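PDB 2YBY: complement factor H from Mus musculus, which regulates the complement system of innate immunity, the present fragment comprising two consecutive sushi domains, the sixth and seventh. Local coordinates for residues Glu6-Lys11 with Pro23-Ser28; Gly30-Tyr35 with Trp49-Cys54; Asn76-Tyr81 with Lys93-Asn98. The protein carries 1 engineered substitution. One frame throughout, in Å; residues are numbered along the deposited sequence.

The three contacts come in series along the chain, 1, 2, 3, without interleaving. Interactions 1 and 2 belong to the first sushi repeat, their centres about 11 Å apart, and they pack directly on each other: Pro8 meets Leu52, and Phe25 meets Tyr33. One is a contact between loops, the other a pair of strands, 32-37 and 50-55, from the same antiparallel sheet. Interaction 3 lies in the second sushi repeat, on the opposite side of the chain's centre, about 44 Å from interaction 1 and about 37 Å from interaction 2 between centres. In this elongated two-domain fragment, interactions 1 and 2 thus form one continuous packed region, while interaction 3 lies apart.

Interaction 1 of 3, residues Glu6-Lys11 with Pro23-Ser28; sequences EFPQFK and PNFPVS
Phe25 carries most of this contact, laying its benzyl group against the backbone of Glu6 and Phe7 and the ring of Pro8. Pro8 CD sits over one face of the Phe25 ring, displaced from the middle toward the rim and 4.0 Å from the ring centroid, a CH-pi contact in which the two side chains cross at about a right angle. Nearer the backbone, Phe25 CB packs on Phe7 N at 3.5 Å. Phe25 CG touches Phe7 CA at 3.6 Å. The two phenylalanine rings meet obliquely, with planes at 58° and centroids 5.6 Å apart; Phe25 CD2 comes to the edge of the Phe7 ring, 3.7 Å from Phe7 CD1. Phe25 CG stands anti to its own carbonyl carbon (chi1 -69°), on a CB already directed at the 6-11 backbone.

Both segments are largely loop, 23-28 starting on the end of a 3-10 segment, and belong to the first sushi repeat, a small disulfide-stapled beta domain; residues 6-11 directly follow Cys5, the first of its four cysteines. Beside the aromatic cluster, Glu6 and Pro26 lie side by side and point the same way. A bend at chi2 (-72°) swings Glu6 CD toward Pro26, and Glu6 OE2 comes alongside, 3.4 Å from Pro26 CB. The peptide bond before Pro26 is cis, and the backbones are close here, Glu6 CA being 4.3 Å from Pro26 CA.

Further out, the Glu6 carbonyl takes a hydrogen bond from Trp59 NE1, and a backbone bond between Val27 and Cys5 holds the two loops together just past the contact. The Phe25 ring also meets that of Tyr33 and rests on Leu15 of strand 13-15, while Pro8 packs on Leu52 and Trp59.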
loop_
_atom_site.group_PDB
_atom_site.type_symbol
_atom_site.label_atom_id
_atom_site.label_comp_id
_atom_site.label_asym_id
_atom_site.label_seq_id
_atom_site.Cartn_x
_atom_site.Cartn_y
_atom_site.Cartn_z
ATOM N N GLU A 6 7.442 -2.095 -21.512
ATOM C CA GLU A 6 7.488 -0.693 -21.891
ATOM C C GLU A 6 7.583 0.209 -20.647
ATOM O O GLU A 6 7.432 -0.264 -19.513
ATOM C CB GLU A 6 6.266 -0.315 -22.770
ATOM C CG GLU A 6 6.216 -1.034 -24.119
ATOM C CD GLU A 6 7.219 -0.605 -25.171
ATOM O OE1 GLU A 6 7.468 0.613 -25.315
ATOM O OE2 GLU A 6 7.696 -1.489 -25.916
ATOM N N PHE A 7 7.789 1.523 -20.867
ATOM C CA PHE A 7 7.899 2.500 -19.782
ATOM C C PHE A 7 6.661 2.371 -18.869
ATOM O O PHE A 7 5.531 2.457 -19.382
ATOM C CB PHE A 7 8.040 3.930 -20.354
ATOM C CG PHE A 7 8.080 5.004 -19.290
ATOM C CD1 PHE A 7 9.016 4.958 -18.266
ATOM C CD2 PHE A 7 7.140 6.029 -19.281
ATOM C CE1 PHE A 7 9.003 5.910 -17.249
ATOM C CE2 PHE A 7 7.132 6.970 -18.266
ATOM C CZ PHE A 7 8.060 6.904 -17.269
ATOM N N PRO A 8 6.836 2.035 -17.572
ATOM C CA PRO A 8 5.667 1.811 -16.712
ATOM C C PRO A 8 5.037 3.080 -16.184
ATOM O O PRO A 8 5.711 3.875 -15.504
ATOM C CB PRO A 8 6.233 0.961 -15.576
ATOM C CG PRO A 8 7.623 1.364 -15.451
ATOM C CD PRO A 8 8.090 1.798 -16.829
ATOM N N GLN A 9 3.743 3.275 -16.497
ATOM C CA GLN A 9 2.965 4.421 -15.996
ATOM C C GLN A 9 1.731 3.890 -15.286
ATOM O O GLN A 9 0.989 3.125 -15.875
ATOM C CB GLN A 9 2.580 5.341 -17.119
ATOM C CG GLN A 9 3.814 5.833 -17.845
ATOM C CD GLN A 9 3.506 6.917 -18.835
ATOM O OE1 GLN A 9 3.407 8.086 -18.480
ATOM N NE2 GLN A 9 3.342 6.538 -20.089
ATOM N N PHE A 10 1.551 4.226 -13.993
ATOM C CA PHE A 10 0.474 3.658 -13.181
ATOM C C PHE A 10 -0.086 4.716 -12.231
ATOM O O PHE A 10 0.516 5.775 -12.123
ATOM C CB PHE A 10 1.009 2.453 -12.386
ATOM C CG PHE A 10 2.326 2.663 -11.670
ATOM C CD1 PHE A 10 3.541 2.472 -12.332
ATOM C CD2 PHE A 10 2.359 3.136 -10.375
ATOM C CE1 PHE A 10 4.751 2.647 -11.660
ATOM C CE2 PHE A 10 3.571 3.364 -9.724
ATOM C CZ PHE A 10 4.761 3.126 -10.374
ATOM N N LYS A 11 -1.247 4.470 -11.607
ATOM C CA LYS A 11 -1.841 5.457 -10.714
ATOM C C LYS A 11 -1.192 5.499 -9.361
ATOM O O LYS A 11 -0.689 4.492 -8.854
ATOM C CB LYS A 11 -3.350 5.209 -10.505
ATOM C CG LYS A 11 -4.190 5.411 -11.752
ATOM C CD LYS A 11 -5.676 5.590 -11.412
ATOM C CE LYS A 11 -6.078 7.031 -11.232
ATOM N NZ LYS A 11 -7.535 7.147 -10.966
ATOM N N PRO A 23 13.698 7.032 -21.484
ATOM C CA PRO A 23 14.276 6.627 -22.787
ATOM C C PRO A 23 14.916 5.231 -22.865
ATOM O O PRO A 23 15.201 4.749 -23.975
ATOM C CB PRO A 23 15.341 7.696 -23.016
ATOM C CG PRO A 23 14.850 8.884 -22.230
ATOM C CD PRO A 23 14.321 8.276 -20.987
ATOM N N ASN A 24 15.230 4.619 -21.717
ATOM C CA ASN A 24 15.854 3.289 -21.631
ATOM C C ASN A 24 14.867 2.178 -22.039
ATOM O O ASN A 24 15.289 1.081 -22.393
ATOM C CB ASN A 24 16.316 3.040 -20.182
ATOM C CG ASN A 24 17.509 2.137 -20.037
ATOM O OD1 ASN A 24 17.476 0.959 -20.410
ATOM N ND2 ASN A 24 18.580 2.661 -19.449
ATOM N N PHE A 25 13.564 2.471 -21.979
ATOM C CA PHE A 25 12.484 1.524 -22.235
ATOM C C PHE A 25 12.229 1.335 -23.731
ATOM O O PHE A 25 12.420 2.274 -24.503
ATOM C CB PHE A 25 11.205 1.966 -21.481
ATOM C CG PHE A 25 11.395 1.820 -19.990
ATOM C CD1 PHE A 25 11.180 0.608 -19.369
ATOM C CD2 PHE A 25 11.919 2.853 -19.235
ATOM C CE1 PHE A 25 11.421 0.452 -18.009
ATOM C CE2 PHE A 25 12.167 2.685 -17.874
ATOM C CZ PHE A 25 11.980 1.460 -17.286
ATOM N N PRO A 26 11.783 0.143 -24.177
ATOM C CA PRO A 26 11.511 -1.063 -23.382
ATOM C C PRO A 26 12.734 -1.774 -22.808
ATOM O O PRO A 26 13.868 -1.555 -23.237
ATOM C CB PRO A 26 10.716 -1.934 -24.348
ATOM C CG PRO A 26 11.301 -1.588 -25.696
ATOM C CD PRO A 26 11.516 -0.089 -25.617
ATOM N N VAL A 27 12.493 -2.627 -21.795
ATOM C CA VAL A 27 13.555 -3.330 -21.087
ATOM C C VAL A 27 13.255 -4.827 -21.010
ATOM O O VAL A 27 12.095 -5.243 -21.226
ATOM C CB VAL A 27 13.783 -2.746 -19.655
ATOM C CG1 VAL A 27 14.225 -1.291 -19.716
ATOM C CG2 VAL A 27 12.537 -2.898 -18.796
ATOM N N SER A 28 14.273 -5.623 -20.655
ATOM C CA SER A 28 14.172 -7.085 -20.567
ATOM C C SER A 28 13.607 -7.622 -19.283
ATOM O O SER A 28 13.673 -6.952 -18.243
ATOM C CB SER A 28 15.536 -7.720 -20.815
ATOM O OG SER A 28 16.051 -7.296 -22.068
#

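Interaction 2 of 3, residues Gly30-Tyr35 with Trp49-Cys54; sequences GNKYSY and WDYLRC
Tyr33 and Leu52 exchange a pair of backbone hydrogen bonds, as do Tyr35 and Asp50, and these set strands 32-35 and 50-54 antiparallel, their axes 4.4 Å apart at closest, with 148° between their N-to-C directions. Ahead of Lys32 the pairing continues, with Cys54 N bonded to Asn31 O and Gly30 N to Cys54 O.

Lys32, Ser34, Tyr51 and Arg53 share one face of the sheet. The Lys32 chain crosses the Tyr51 ring obliquely and puts CE over its centre, 3.6 Å from the centroid. Lys32 NZ lies farther off over the same face, 5.0 Å from the centroid, in a cation-pi contact. Trp49 CZ3 sits above the opposite face, displaced toward the rim, the indole presenting an edge to the tyrosine; Trp49 also packs on Ser34 CB. Lys32 runs alongside Arg53, with Lys32 CD 3.5 Å from Arg53 NH1. The like charges at their ends stay apart, Lys32 NZ being 5.2 Å from Arg53 NH1; one water accepts from Lys32 NZ, a different one from Arg53 NH1.

On the other face, Tyr35 has CG in the crowded position between N and the carbonyl carbon (chi1 74°). Its ring turns an edge to the neighbouring strand, with Leu52 N and Tyr51 C near the ring plane and Tyr35 CD1 3.9 Å from Leu52 CB. Tyr35 OH hydrogen-bonds to Pro64 O, and a water donates to both Tyr35 OH and Tyr51 O. Asp50 OD1 accepts a hydrogen bond from Tyr51 N at 2.7 Å through its anti lone pair.

Strand 32-37 is the middle strand of three, between 13-15 and 50-55, and Cys54 forms a disulfide with Cys5. This small antiparallel sheet with its first-to-third cysteine disulfide is characteristic of the sushi domain.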
loop_
_atom_site.group_PDB
_atom_site.type_symbol
_atom_site.label_atom_id
_atom_site.label_comp_id
_atom_site.label_asym_id
_atom_site.label_seq_id
_atom_site.Cartn_x
_atom_site.Cartn_y
_atom_site.Cartn_z
ATOM N N GLY A 30 13.448 -9.526 -15.898
ATOM C CA GLY A 30 14.447 -9.576 -14.843
ATOM C C GLY A 30 14.847 -8.198 -14.351
ATOM O O GLY A 30 15.292 -8.072 -13.210
ATOM N N ASN A 31 14.705 -7.142 -15.177
ATOM C CA ASN A 31 15.068 -5.788 -14.745
ATOM C C ASN A 31 14.058 -5.333 -13.693
ATOM O O ASN A 31 12.893 -5.705 -13.741
ATOM C CB ASN A 31 15.048 -4.799 -15.894
ATOM C CG ASN A 31 16.284 -4.859 -16.749
ATOM O OD1 ASN A 31 16.478 -5.792 -17.533
ATOM N ND2 ASN A 31 17.160 -3.879 -16.600
ATOM N N LYS A 32 14.493 -4.496 -12.778
ATOM C CA LYS A 32 13.597 -3.960 -11.754
ATOM C C LYS A 32 13.929 -2.527 -11.515
ATOM O O LYS A 32 15.061 -2.100 -11.751
ATOM C CB LYS A 32 13.652 -4.777 -10.469
ATOM C CG LYS A 32 14.995 -4.732 -9.762
ATOM C CD LYS A 32 15.010 -5.654 -8.543
ATOM C CE LYS A 32 16.225 -5.484 -7.673
ATOM N NZ LYS A 32 17.519 -5.823 -8.349
ATOM N N TYR A 33 12.928 -1.747 -11.063
ATOM C CA TYR A 33 13.114 -0.315 -10.875
ATOM C C TYR A 33 12.448 0.129 -9.604
ATOM O O TYR A 33 11.323 -0.260 -9.372
ATOM C CB TYR A 33 12.511 0.450 -12.069
ATOM C CG TYR A 33 13.226 0.119 -13.357
ATOM C CD1 TYR A 33 14.428 0.730 -13.672
ATOM C CD2 TYR A 33 12.838 -0.969 -14.129
ATOM C CE1 TYR A 33 15.163 0.356 -14.794
ATOM C CE2 TYR A 33 13.583 -1.374 -15.237
ATOM C CZ TYR A 33 14.739 -0.695 -15.570
ATOM O OH TYR A 33 15.545 -1.085 -16.609
ATOM N N SER A 34 13.128 0.966 -8.782
ATOM C CA SER A 34 12.528 1.437 -7.557
ATOM C C SER A 34 11.418 2.422 -7.869
ATOM O O SER A 34 11.512 3.186 -8.840
ATOM C CB SER A 34 13.604 2.082 -6.678
ATOM O OG SER A 34 14.228 3.160 -7.345
ATOM N N TYR A 35 10.364 2.432 -7.043
ATOM C CA TYR A 35 9.256 3.360 -7.204
ATOM C C TYR A 35 8.717 3.751 -5.856
ATOM O O TYR A 35 8.961 3.078 -4.852
ATOM C CB TYR A 35 8.136 2.790 -8.105
ATOM C CG TYR A 35 7.283 1.718 -7.460
ATOM C CD1 TYR A 35 7.651 0.389 -7.516
ATOM C CD2 TYR A 35 6.080 2.038 -6.833
ATOM C CE1 TYR A 35 6.851 -0.611 -6.961
ATOM C CE2 TYR A 35 5.297 1.056 -6.232
ATOM C CZ TYR A 35 5.669 -0.277 -6.330
ATOM O OH TYR A 35 4.902 -1.289 -5.799
ATOM N N TRP A 49 8.938 2.441 -0.208
ATOM C CA TRP A 49 9.236 2.315 -1.626
ATOM C C TRP A 49 9.343 0.840 -1.920
ATOM O O TRP A 49 9.452 0.028 -0.992
ATOM C CB TRP A 49 10.546 3.043 -1.985
ATOM C CG TRP A 49 11.753 2.402 -1.396
ATOM C CD1 TRP A 49 12.204 2.532 -0.116
ATOM C CD2 TRP A 49 12.618 1.462 -2.037
ATOM N NE1 TRP A 49 13.279 1.703 0.094
ATOM C CE2 TRP A 49 13.581 1.059 -1.085
ATOM C CE3 TRP A 49 12.649 0.887 -3.314
ATOM C CZ2 TRP A 49 14.527 0.071 -1.360
ATOM C CZ3 TRP A 49 13.619 -0.056 -3.602
ATOM C CH2 TRP A 49 14.564 -0.440 -2.636
ATOM N N ASP A 50 9.345 0.450 -3.213
ATOM C CA ASP A 50 9.558 -0.972 -3.555
ATOM C C ASP A 50 10.011 -1.062 -5.014
ATOM O O ASP A 50 10.245 -0.012 -5.639
ATOM C CB ASP A 50 8.339 -1.869 -3.248
ATOM C CG ASP A 50 8.680 -3.282 -2.807
ATOM O OD1 ASP A 50 9.688 -3.846 -3.321
ATOM O OD2 ASP A 50 7.989 -3.811 -1.892
ATOM N N TYR A 51 10.217 -2.304 -5.520
ATOM C CA TYR A 51 10.636 -2.536 -6.893
ATOM C C TYR A 51 9.458 -2.932 -7.789
ATOM O O TYR A 51 8.608 -3.718 -7.388
ATOM C CB TYR A 51 11.669 -3.645 -6.978
ATOM C CG TYR A 51 13.029 -3.261 -6.464
ATOM C CD1 TYR A 51 13.792 -2.295 -7.108
ATOM C CD2 TYR A 51 13.542 -3.832 -5.309
ATOM C CE1 TYR A 51 15.061 -1.944 -6.643
ATOM C CE2 TYR A 51 14.811 -3.512 -4.848
ATOM C CZ TYR A 51 15.535 -2.505 -5.465
ATOM O OH TYR A 51 16.802 -2.185 -5.047
ATOM N N LEU A 52 9.432 -2.366 -8.989
ATOM C CA LEU A 52 8.505 -2.743 -10.056
ATOM C C LEU A 52 9.340 -3.676 -10.918
ATOM O O LEU A 52 10.443 -3.296 -11.319
ATOM C CB LEU A 52 8.049 -1.532 -10.855
ATOM C CG LEU A 52 6.784 -1.808 -11.690
ATOM C CD1 LEU A 52 5.546 -1.903 -10.830
ATOM C CD2 LEU A 52 6.612 -0.783 -12.767
ATOM N N ARG A 53 8.870 -4.897 -11.125
ATOM C CA ARG A 53 9.647 -5.937 -11.798
ATOM C C ARG A 53 9.127 -6.281 -13.148
ATOM O O ARG A 53 7.932 -6.503 -13.306
ATOM C CB ARG A 53 9.672 -7.199 -10.948
ATOM C CG ARG A 53 10.445 -6.999 -9.641
ATOM C CD ARG A 53 10.276 -8.167 -8.693
ATOM N NE ARG A 53 10.828 -7.812 -7.378
ATOM C CZ ARG A 53 12.106 -7.905 -7.029
ATOM N NH1 ARG A 53 13.009 -8.387 -7.884
ATOM N NH2 ARG A 53 12.495 -7.529 -5.819
ATOM N N CYS A 54 10.025 -6.348 -14.134
ATOM C CA CYS A 54 9.615 -6.758 -15.477
ATOM C C CYS A 54 9.591 -8.302 -15.514
ATOM O O CYS A 54 10.640 -8.926 -15.376
ATOM C CB CYS A 54 10.559 -6.207 -16.526
ATOM S SG CYS A 54 10.236 -6.884 -18.175
HETATM O O HOH W 1 13.530 -8.853 -10.646
HETATM O O HOH W 2 19.065 -4.265 -6.411
HETATM O O HOH W 3 6.241 -3.740 -5.320
#

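Interaction 3 of 3, residues Asn76-Tyr81 with Lys93-Asn98; sequences NGDSAY and KVQCYN. With EDO (1,2-ethanediol), chain B.
Asp78 O and Gln95 N are joined through O1 of a 1,2-ethanediol, probably from the crystallisation liquor: EDO O1 donates to Asp78 O at 2.7 Å and accepts from Gln95 N in a nearly straight bond (178°). The other hydroxyl, EDO O2, donates to Lys93 O at 2.8 Å. Direct backbone bonds follow, Asp78 N to Gln95 O at 2.9 Å and Tyr97 N to Asn76 O at 3.0 Å. Between them Gly77, with no CB, brings its CA to 3.2 Å from Gln95 O and forms a single bridge with Cys96.

The Tyr97 ring lies obliquely against this backbone, Tyr97 CE2 lying 3.4 Å from Gly77 C, and Tyr97 OH is 3.5 Å from Asp78 CB. Asp78 CB also touches Gln95 CG at 3.6 Å. The Gln95 chain bends at chi2 (80°), and Gln95 NE2 donates to Cys96 O.

Cys96 is tied to Cys122, the second-to-fourth disulfide of this sushi repeat. Segment 76-81 belongs to the loop between strands 66-71 and 84-87, and segment 93-98 leads out of strand 91-93 toward strand 108-112.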
loop_
_atom_site.group_PDB
_atom_site.type_symbol
_atom_site.label_atom_id
_atom_site.label_comp_id
_atom_site.label_asym_id
_atom_site.label_seq_id
_atom_site.Cartn_x
_atom_site.Cartn_y
_atom_site.Cartn_z
ATOM N N ASN A 76 -10.913 5.418 22.879
ATOM C CA ASN A 76 -11.559 4.512 23.845
ATOM C C ASN A 76 -11.090 3.076 23.581
ATOM O O ASN A 76 -11.876 2.137 23.689
ATOM C CB ASN A 76 -13.092 4.603 23.820
ATOM C CG ASN A 76 -13.639 5.885 24.419
ATOM O OD1 ASN A 76 -13.177 6.347 25.466
ATOM N ND2 ASN A 76 -14.650 6.467 23.794
ATOM N N GLY A 77 -9.810 2.937 23.260
ATOM C CA GLY A 77 -9.211 1.648 22.954
ATOM C C GLY A 77 -7.711 1.667 23.131
ATOM O O GLY A 77 -7.105 2.693 23.456
ATOM N N ASP A 78 -7.099 0.549 22.836
ATOM C CA ASP A 78 -5.671 0.366 22.989
ATOM C C ASP A 78 -4.858 0.892 21.790
ATOM O O ASP A 78 -4.902 0.296 20.708
ATOM C CB ASP A 78 -5.411 -1.135 23.195
ATOM C CG ASP A 78 -4.066 -1.482 23.783
ATOM O OD1 ASP A 78 -3.451 -0.604 24.403
ATOM O OD2 ASP A 78 -3.646 -2.652 23.648
ATOM N N SER A 79 -4.104 1.994 21.979
ATOM C CA SER A 79 -3.252 2.546 20.932
ATOM C C SER A 79 -1.887 1.862 20.908
ATOM O O SER A 79 -1.420 1.404 21.951
ATOM C CB SER A 79 -3.063 4.049 21.141
ATOM O OG SER A 79 -4.312 4.717 21.072
ATOM N N ALA A 80 -1.232 1.843 19.739
ATOM C CA ALA A 80 0.130 1.320 19.540
ATOM C C ALA A 80 1.178 2.415 19.917
ATOM O O ALA A 80 0.795 3.583 20.069
ATOM C CB ALA A 80 0.316 0.919 18.090
ATOM N N TYR A 81 2.494 2.056 20.037
ATOM C CA TYR A 81 3.553 3.042 20.392
ATOM C C TYR A 81 4.195 3.720 19.207
ATOM O O TYR A 81 4.862 4.755 19.368
ATOM C CB TYR A 81 4.643 2.414 21.264
ATOM C CG TYR A 81 4.116 1.916 22.590
ATOM C CD1 TYR A 81 3.509 2.781 23.492
ATOM C CD2 TYR A 81 4.269 0.592 22.967
ATOM C CE1 TYR A 81 2.991 2.320 24.702
ATOM C CE2 TYR A 81 3.759 0.117 24.175
ATOM C CZ TYR A 81 3.140 0.993 25.051
ATOM O OH TYR A 81 2.627 0.558 26.255
ATOM N N LYS A 93 -7.545 -6.599 14.461
ATOM C CA LYS A 93 -8.559 -6.569 15.513
ATOM C C LYS A 93 -8.148 -5.491 16.488
ATOM O O LYS A 93 -7.013 -5.473 16.979
ATOM C CB LYS A 93 -8.686 -7.909 16.241
ATOM C CG LYS A 93 -9.936 -7.971 17.106
ATOM C CD LYS A 93 -9.996 -9.293 17.837
ATOM C CE LYS A 93 -11.198 -9.370 18.755
ATOM N NZ LYS A 93 -12.456 -9.764 18.028
ATOM N N VAL A 94 -9.065 -4.558 16.742
ATOM C CA VAL A 94 -8.822 -3.449 17.653
ATOM C C VAL A 94 -9.370 -3.843 19.030
ATOM O O VAL A 94 -10.428 -4.450 19.123
ATOM C CB VAL A 94 -9.521 -2.204 17.084
ATOM C CG1 VAL A 94 -9.461 -1.010 18.016
ATOM C CG2 VAL A 94 -8.933 -1.850 15.733
ATOM N N GLN A 95 -8.675 -3.422 20.062
ATOM C CA GLN A 95 -8.998 -3.671 21.453
ATOM C C GLN A 95 -9.738 -2.439 21.996
ATOM O O GLN A 95 -9.099 -1.445 22.299
ATOM C CB GLN A 95 -7.688 -3.942 22.234
ATOM C CG GLN A 95 -7.759 -3.868 23.752
ATOM C CD GLN A 95 -8.324 -5.128 24.301
ATOM O OE1 GLN A 95 -7.597 -6.091 24.528
ATOM N NE2 GLN A 95 -9.634 -5.153 24.489
ATOM N N CYS A 96 -11.063 -2.504 22.049
ATOM C CA CYS A 96 -11.902 -1.440 22.632
ATOM C C CYS A 96 -12.009 -1.643 24.149
ATOM O O CYS A 96 -11.808 -2.758 24.636
ATOM C CB CYS A 96 -13.283 -1.427 21.994
ATOM S SG CYS A 96 -13.278 -0.992 20.245
ATOM N N TYR A 97 -12.375 -0.575 24.882
ATOM C CA TYR A 97 -12.559 -0.649 26.349
ATOM C C TYR A 97 -13.962 -0.319 26.829
ATOM O O TYR A 97 -14.703 0.364 26.144
ATOM C CB TYR A 97 -11.617 0.356 27.032
ATOM C CG TYR A 97 -10.139 0.089 26.858
ATOM C CD1 TYR A 97 -9.602 -1.167 27.124
ATOM C CD2 TYR A 97 -9.255 1.126 26.600
ATOM C CE1 TYR A 97 -8.230 -1.399 27.035
ATOM C CE2 TYR A 97 -7.889 0.904 26.484
ATOM C CZ TYR A 97 -7.376 -0.363 26.696
ATOM O OH TYR A 97 -6.020 -0.593 26.576
ATOM N N ASN A 98 -14.287 -0.755 28.065
ATOM C CA ASN A 98 -15.464 -0.393 28.851
ATOM C C ASN A 98 -16.846 -0.453 28.206
ATOM O O ASN A 98 -17.695 0.404 28.490
ATOM C CB ASN A 98 -15.245 1.017 29.449
ATOM C CG ASN A 98 -13.840 1.290 29.961
ATOM O OD1 ASN A 98 -13.245 0.480 30.688
ATOM N ND2 ASN A 98 -13.281 2.453 29.607
HETATM C C1 EDO B . -4.984 -2.576 19.715
HETATM O O1 EDO B . -6.186 -1.808 19.545
HETATM C C2 EDO B . -5.193 -4.025 19.317
HETATM O O2 EDO B . -4.763 -4.173 17.968
#